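Local coordinates for putative secreted protein (PDB 2QF9) that is of unknown function but is probably secreted and belongs to the DUF305 family, whose helical bundles are grouped with the ferritin-like proteins, at residues 25-30 with 41-46; 18-23 with 48-53. All blocks are in the same frame, centred on the assembly; numbering follows the deposited sequence.

Contact 1 of 2, residues 25-30 with 41-46. With EDO (1,2-ethanediol), chain C.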
loop_
_atom_site.group_PDB
_atom_site.type_symbol
_atom_site.label_atom_id
_atom_site.label_comp_id
_atom_site.label_asym_id
_atom_site.label_seq_id
_atom_site.Cartn_x
_atom_site.Cartn_y
_atom_site.Cartn_z
ATOM N N GLU A 25 -6.934 -3.167 5.578
ATOM C CA GLU A 25 -8.399 -3.168 5.491
ATOM C C GLU A 25 -9.040 -2.536 6.740
ATOM O O GLU A 25 -9.944 -1.697 6.622
ATOM C CB GLU A 25 -8.911 -4.603 5.257
ATOM C CG GLU A 25 -10.427 -4.771 5.286
ATOM C CD GLU A 25 -11.179 -4.045 4.152
ATOM O OE1 GLU A 25 -10.545 -3.338 3.330
ATOM O OE2 GLU A 25 -12.427 -4.188 4.103
HETATM N N MSE A 26 -8.583 -2.939 7.930
HETATM C CA MSE A 26 -9.073 -2.325 9.161
HETATM C C MSE A 26 -8.896 -0.810 9.164
HETATM O O MSE A 26 -9.772 -0.071 9.624
HETATM C CB MSE A 26 -8.347 -2.902 10.361
HETATM C CG MSE A 26 -9.052 -4.043 10.983
HETATM SE SE MSE A 26 -8.421 -4.120 12.809
HETATM C CE MSE A 26 -6.544 -4.433 12.467
ATOM N N SER A 27 -7.754 -0.348 8.657
ATOM C CA SER A 27 -7.440 1.084 8.562
ATOM C C SER A 27 -8.370 1.839 7.618
ATOM O O SER A 27 -8.833 2.943 7.950
ATOM C CB SER A 27 -5.957 1.284 8.200
ATOM O OG SER A 27 -5.160 0.708 9.246
ATOM N N TYR A 28 -8.674 1.236 6.462
ATOM C CA TYR A 28 -9.658 1.805 5.547
ATOM C C TYR A 28 -11.029 1.920 6.212
ATOM O O TYR A 28 -11.707 2.932 6.056
ATOM C CB TYR A 28 -9.781 0.968 4.264
ATOM C CG TYR A 28 -8.834 1.459 3.199
ATOM C CD1 TYR A 28 -7.562 0.881 3.036
ATOM C CD2 TYR A 28 -9.181 2.554 2.393
ATOM C CE1 TYR A 28 -6.675 1.365 2.058
ATOM C CE2 TYR A 28 -8.283 3.042 1.397
ATOM C CZ TYR A 28 -7.042 2.453 1.260
ATOM O OH TYR A 28 -6.168 2.923 0.301
ATOM N N ILE A 29 -11.418 0.886 6.957
ATOM C CA ILE A 29 -12.736 0.862 7.583
ATOM C C ILE A 29 -12.852 1.953 8.660
ATOM O O ILE A 29 -13.797 2.766 8.628
ATOM C CB ILE A 29 -13.086 -0.538 8.174
ATOM C CG1 ILE A 29 -13.188 -1.603 7.060
ATOM C CG2 ILE A 29 -14.411 -0.465 8.946
ATOM C CD1 ILE A 29 -13.172 -3.036 7.624
ATOM N N VAL A 30 -11.892 1.997 9.584
ATOM C CA VAL A 30 -11.981 2.977 10.674
ATOM C C VAL A 30 -11.979 4.427 10.152
ATOM O O VAL A 30 -12.655 5.282 10.706
ATOM C CB VAL A 30 -10.927 2.761 11.790
ATOM C CG1 VAL A 30 -9.558 3.302 11.390
ATOM C CG2 VAL A 30 -11.412 3.427 13.106
ATOM N N ARG A 41 -5.078 9.492 11.579
ATOM C CA ARG A 41 -3.653 9.613 11.217
ATOM C C ARG A 41 -2.935 8.293 11.485
ATOM O O ARG A 41 -2.142 7.839 10.657
ATOM C CB ARG A 41 -2.945 10.765 11.942
ATOM C CG ARG A 41 -1.450 10.837 11.647
ATOM C CD ARG A 41 -1.172 11.191 10.189
ATOM N NE ARG A 41 0.163 10.772 9.743
ATOM C CZ ARG A 41 0.781 11.203 8.639
ATOM N NH1 ARG A 41 0.217 12.109 7.837
ATOM N NH2 ARG A 41 1.984 10.728 8.336
ATOM N N LEU A 42 -3.209 7.684 12.644
ATOM C CA LEU A 42 -2.597 6.403 12.965
ATOM C C LEU A 42 -2.971 5.366 11.904
ATOM O O LEU A 42 -2.088 4.639 11.388
ATOM C CB LEU A 42 -3.042 5.931 14.352
ATOM C CG LEU A 42 -2.634 4.504 14.751
ATOM C CD1 LEU A 42 -1.087 4.313 14.758
ATOM C CD2 LEU A 42 -3.298 4.124 16.082
ATOM N N ALA A 43 -4.269 5.305 11.576
ATOM C CA ALA A 43 -4.770 4.341 10.585
ATOM C C ALA A 43 -4.093 4.563 9.227
ATOM O O ALA A 43 -3.702 3.618 8.562
ATOM C CB ALA A 43 -6.294 4.432 10.468
ATOM N N TYR A 44 -3.900 5.820 8.853
ATOM C CA TYR A 44 -3.215 6.143 7.595
ATOM C C TYR A 44 -1.762 5.641 7.635
ATOM O O TYR A 44 -1.293 5.011 6.685
ATOM C CB TYR A 44 -3.274 7.656 7.351
ATOM C CG TYR A 44 -2.419 8.162 6.222
ATOM C CD1 TYR A 44 -2.893 8.167 4.908
ATOM C CD2 TYR A 44 -1.137 8.661 6.468
ATOM C CE1 TYR A 44 -2.103 8.648 3.864
ATOM C CE2 TYR A 44 -0.338 9.140 5.429
ATOM C CZ TYR A 44 -0.839 9.131 4.136
ATOM O OH TYR A 44 -0.056 9.614 3.102
ATOM N N ASP A 45 -1.058 5.930 8.730
ATOM C CA ASP A 45 0.331 5.472 8.896
ATOM C C ASP A 45 0.485 3.944 8.871
ATOM O O ASP A 45 1.365 3.406 8.198
ATOM C CB ASP A 45 0.959 6.063 10.157
ATOM C CG ASP A 45 1.196 7.584 10.036
ATOM O OD1 ASP A 45 1.277 8.105 8.911
ATOM O OD2 ASP A 45 1.323 8.251 11.072
ATOM N N ILE A 46 -0.393 3.253 9.581
ATOM C CA ILE A 46 -0.385 1.796 9.545
ATOM C C ILE A 46 -0.691 1.271 8.137
ATOM O O ILE A 46 -0.021 0.347 7.667
ATOM C CB ILE A 46 -1.367 1.208 10.585
ATOM C CG1 ILE A 46 -0.824 1.492 11.989
ATOM C CG2 ILE A 46 -1.582 -0.321 10.354
ATOM C CD1 ILE A 46 -1.787 1.104 13.123
HETATM C C1 EDO C . -2.668 2.115 0.016
HETATM O O1 EDO C . -3.970 1.578 0.204
HETATM C C2 EDO C . -1.900 1.950 1.321
HETATM O O2 EDO C . -2.103 3.101 2.123
#
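Val30 turns CG1 into the place between its backbone N and carbonyl carbon (chi1 79°), and this puts the methyl against CB of Ala43 at 3.6 Å. Ser27 sets OG beside its own backbone N (chi1 -61°), bending the hydroxyl back toward its own helix, where it bonds to O of Ala23 and is also hydrogen-bonded with OH of Tyr116 on helix 109-137. CB and OG of Ser27 both lie 3.3 Å from the backbone O of Ala43, and OG also lies beside CG2 of Ile46, though the hydroxyl's bonds are the two just named. Serine and alanine suit these places because neither has bulk beyond one or two atoms: CA of Ser27 and CA of Ala43 come within 4.7 Å, and the segment axes within 8.6 Å. The two helices run antiparallel at 152°, as neighbours in the four-helix bundle expected of a ferritin-clan member, and Tyr116 packs on both Val30 and Ala43. On a different side of helix 8-31, Tyr28 points away from 41-46 and reaches the second subunit, where its ring meets Tyr44 edge-to-face. Its OH is 2.6 Å from O1 of an ethanediol molecule lying at the ring edge, a hydrogen bond in which either oxygen could be the donor. Replacing Tyr28 with an alanine here would probably leave the ethanediol O1 without this partner and open a gap beside Tyr44 of the second subunit. Within 41-46, one turn apart, Arg41 and Asp45 form a two-pronged salt bridge: NE reaches OD2 at 3.1 Å, close to the guanidinium plane, and NH2 reaches OD1 at 2.8 Å. CD2 of Tyr44 lies over the centre of one guanidinium face.

Contact 2 of 2, residues 18-23 with 48-53. With EDO (1,2-ethanediol), chain C.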
loop_
_atom_site.group_PDB
_atom_site.type_symbol
_atom_site.label_atom_id
_atom_site.label_comp_id
_atom_site.label_asym_id
_atom_site.label_seq_id
_atom_site.Cartn_x
_atom_site.Cartn_y
_atom_site.Cartn_z
ATOM N N VAL A 18 -0.553 -11.714 4.220
ATOM C CA VAL A 18 -1.979 -11.849 4.539
ATOM C C VAL A 18 -2.328 -11.064 5.822
ATOM O O VAL A 18 -3.365 -10.408 5.893
ATOM C CB VAL A 18 -2.388 -13.337 4.652
ATOM C CG1 VAL A 18 -3.840 -13.467 5.110
ATOM C CG2 VAL A 18 -2.196 -14.057 3.309
ATOM N N HIS A 19 -1.449 -11.128 6.823
ATOM C CA HIS A 19 -1.674 -10.424 8.093
ATOM C C HIS A 19 -1.739 -8.904 7.853
ATOM O O HIS A 19 -2.683 -8.217 8.298
ATOM C CB HIS A 19 -0.542 -10.766 9.051
ATOM C CG HIS A 19 -0.897 -10.641 10.508
ATOM N ND1 HIS A 19 -0.612 -9.514 11.244
ATOM C CD2 HIS A 19 -1.434 -11.535 11.376
ATOM C CE1 HIS A 19 -0.970 -9.713 12.505
ATOM N NE2 HIS A 19 -1.482 -10.924 12.611
ATOM N N HIS A 20 -0.751 -8.400 7.108
ATOM C CA HIS A 20 -0.670 -6.982 6.740
ATOM C C HIS A 20 -1.928 -6.534 5.980
ATOM O O HIS A 20 -2.498 -5.462 6.260
ATOM C CB HIS A 20 0.575 -6.738 5.880
ATOM C CG HIS A 20 1.817 -6.459 6.674
ATOM N ND1 HIS A 20 2.023 -6.943 7.955
ATOM C CD2 HIS A 20 2.920 -5.741 6.360
ATOM C CE1 HIS A 20 3.188 -6.504 8.400
ATOM N NE2 HIS A 20 3.758 -5.788 7.448
ATOM N N GLN A 21 -2.362 -7.355 5.027
ATOM C CA GLN A 21 -3.565 -7.063 4.252
ATOM C C GLN A 21 -4.764 -6.723 5.158
ATOM O O GLN A 21 -5.518 -5.776 4.883
ATOM C CB GLN A 21 -3.920 -8.261 3.369
ATOM C CG GLN A 21 -5.120 -8.027 2.481
ATOM C CD GLN A 21 -5.377 -9.211 1.568
ATOM O OE1 GLN A 21 -5.663 -10.328 2.028
ATOM N NE2 GLN A 21 -5.275 -8.975 0.255
ATOM N N GLN A 22 -4.949 -7.510 6.219
ATOM C CA GLN A 22 -6.060 -7.234 7.125
ATOM C C GLN A 22 -5.893 -5.914 7.895
ATOM O O GLN A 22 -6.879 -5.196 8.109
ATOM C CB GLN A 22 -6.297 -8.400 8.073
ATOM C CG GLN A 22 -7.673 -8.267 8.751
ATOM C CD GLN A 22 -7.910 -9.285 9.831
ATOM O OE1 GLN A 22 -7.179 -9.352 10.821
ATOM N NE2 GLN A 22 -8.952 -10.089 9.647
ATOM N N ALA A 23 -4.664 -5.599 8.315
ATOM C CA ALA A 23 -4.417 -4.317 9.000
ATOM C C ALA A 23 -4.789 -3.144 8.082
ATOM O O ALA A 23 -5.432 -2.167 8.506
ATOM C CB ALA A 23 -2.983 -4.187 9.422
ATOM N N GLN A 48 -0.199 2.765 5.271
ATOM C CA GLN A 48 0.927 3.090 4.391
ATOM C C GLN A 48 2.097 2.133 4.610
ATOM O O GLN A 48 2.659 1.588 3.641
ATOM C CB GLN A 48 1.341 4.554 4.560
ATOM C CG GLN A 48 0.322 5.532 3.944
ATOM C CD GLN A 48 0.485 5.636 2.430
ATOM O OE1 GLN A 48 1.157 6.537 1.941
ATOM N NE2 GLN A 48 -0.096 4.703 1.697
ATOM N N THR A 49 2.455 1.923 5.874
ATOM C CA THR A 49 3.597 1.093 6.206
ATOM C C THR A 49 3.332 -0.363 5.867
ATOM O O THR A 49 4.155 -1.014 5.222
ATOM C CB THR A 49 3.991 1.261 7.694
ATOM O OG1 THR A 49 4.411 2.613 7.887
ATOM C CG2 THR A 49 5.141 0.303 8.102
ATOM N N GLN A 50 2.173 -0.864 6.263
ATOM C CA GLN A 50 1.876 -2.284 6.086
ATOM C C GLN A 50 1.604 -2.649 4.616
ATOM O O GLN A 50 2.056 -3.692 4.152
ATOM C CB GLN A 50 0.783 -2.762 7.047
ATOM C CG GLN A 50 1.294 -2.709 8.521
ATOM C CD GLN A 50 0.603 -3.680 9.462
ATOM O OE1 GLN A 50 0.014 -4.660 9.041
ATOM N NE2 GLN A 50 0.695 -3.410 10.750
ATOM N N ALA A 51 0.954 -1.763 3.862
ATOM C CA ALA A 51 0.797 -2.008 2.430
ATOM C C ALA A 51 2.163 -2.037 1.762
ATOM O O ALA A 51 2.407 -2.852 0.872
ATOM C CB ALA A 51 -0.084 -0.929 1.777
ATOM N N ASN A 52 3.047 -1.128 2.174
ATOM C CA ASN A 52 4.380 -1.050 1.562
ATOM C C ASN A 52 5.165 -2.329 1.862
ATOM O O ASN A 52 5.731 -2.974 0.953
ATOM C CB ASN A 52 5.149 0.172 2.054
ATOM C CG ASN A 52 6.488 0.320 1.365
ATOM O OD1 ASN A 52 6.556 0.434 0.133
ATOM N ND2 ASN A 52 7.554 0.303 2.142
ATOM N N GLN A 53 5.182 -2.725 3.138
ATOM C CA GLN A 53 5.870 -3.958 3.531
ATOM C C GLN A 53 5.264 -5.208 2.867
ATOM O O GLN A 53 5.996 -6.138 2.483
ATOM C CB GLN A 53 5.878 -4.105 5.046
ATOM C CG GLN A 53 6.661 -3.005 5.746
ATOM C CD GLN A 53 6.591 -3.104 7.260
ATOM O OE1 GLN A 53 5.777 -3.845 7.806
ATOM N NE2 GLN A 53 7.442 -2.343 7.946
HETATM C C1 EDO C . -2.668 2.115 0.016
HETATM O O1 EDO C . -3.970 1.578 0.204
HETATM C C2 EDO C . -1.900 1.950 1.321
HETATM O O2 EDO C . -2.103 3.101 2.123
HETATM O O HOH W 1 0.357 -7.227 10.165
#
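His20 reaches across to Gln53 and Gln50, joining helices 8-31 and 37-63, an antiparallel pair of the ferritin-like bundle, by polar contact in a buried place. Its NE2 donates to OE1 of Gln53 at 2.8 Å with an N-H...O angle of 152°; the donor lies in the carbonyl plane of the amide, and ring and amide are nearly coplanar. Gln50 instead crosses over one face of the imidazole: CG stands 4.0 Å from the centroid of the His20 ring, a CH-pi contact only 8° off the normal, and OE1 hangs over the rim on that same face. CD2 of His20 also comes 3.1 Å from the backbone O of Gln50. The ring arrives here because CG of His20 lies beside the backbone N, anti to the carbonyl carbon (chi1 -87°), which throws the imidazole across the interface. Ala23, one turn on, is small enough to let OE1 of Gln50 come within 3.1 Å of its CB. One water sits among His19, His20 and Gln50: it donates to OE1 of Gln50 at 2.8 Å and hydrogen-bonds ND1 of His20 at 2.8 Å and ND1 of His19 at 2.7 Å, so the water bridges the buried amide oxygen and ND1 of each histidine. His19 is positioned in turn by a hydrogen bond between its NE2 and O of Pro93 and by the ring of His123 on helix 109-137, while Met150 of helix 141-167 packs on His20 and Gln53. Away from this polar group, Ala51 packs on Ala51 of the second subunit. Gln48 OE1 bonds NE2 of Gln21 of that subunit, and Gln48 NE2 donates to O2 of the ethanediol at 2.6 Å.

Contact 1 and contact 2 are successive levels of the same antiparallel pairing of helices 8-31 and 37-63, their centres about 10 Å apart. Toward the connecting turn, contact 1 is close-packed through small and aliphatic side chains; contact 2, deeper along the pair, is largely polar. They meet where CG2 of Ile46 lies 4.2 Å from CB of Ala23. The ethanediol, probably from the crystallisation liquor, is shared by the two contacts: Tyr28 from contact 1 and Gln48 from contact 2 both bind it, as do the same two residues of the second subunit, placing it in the dimer interface.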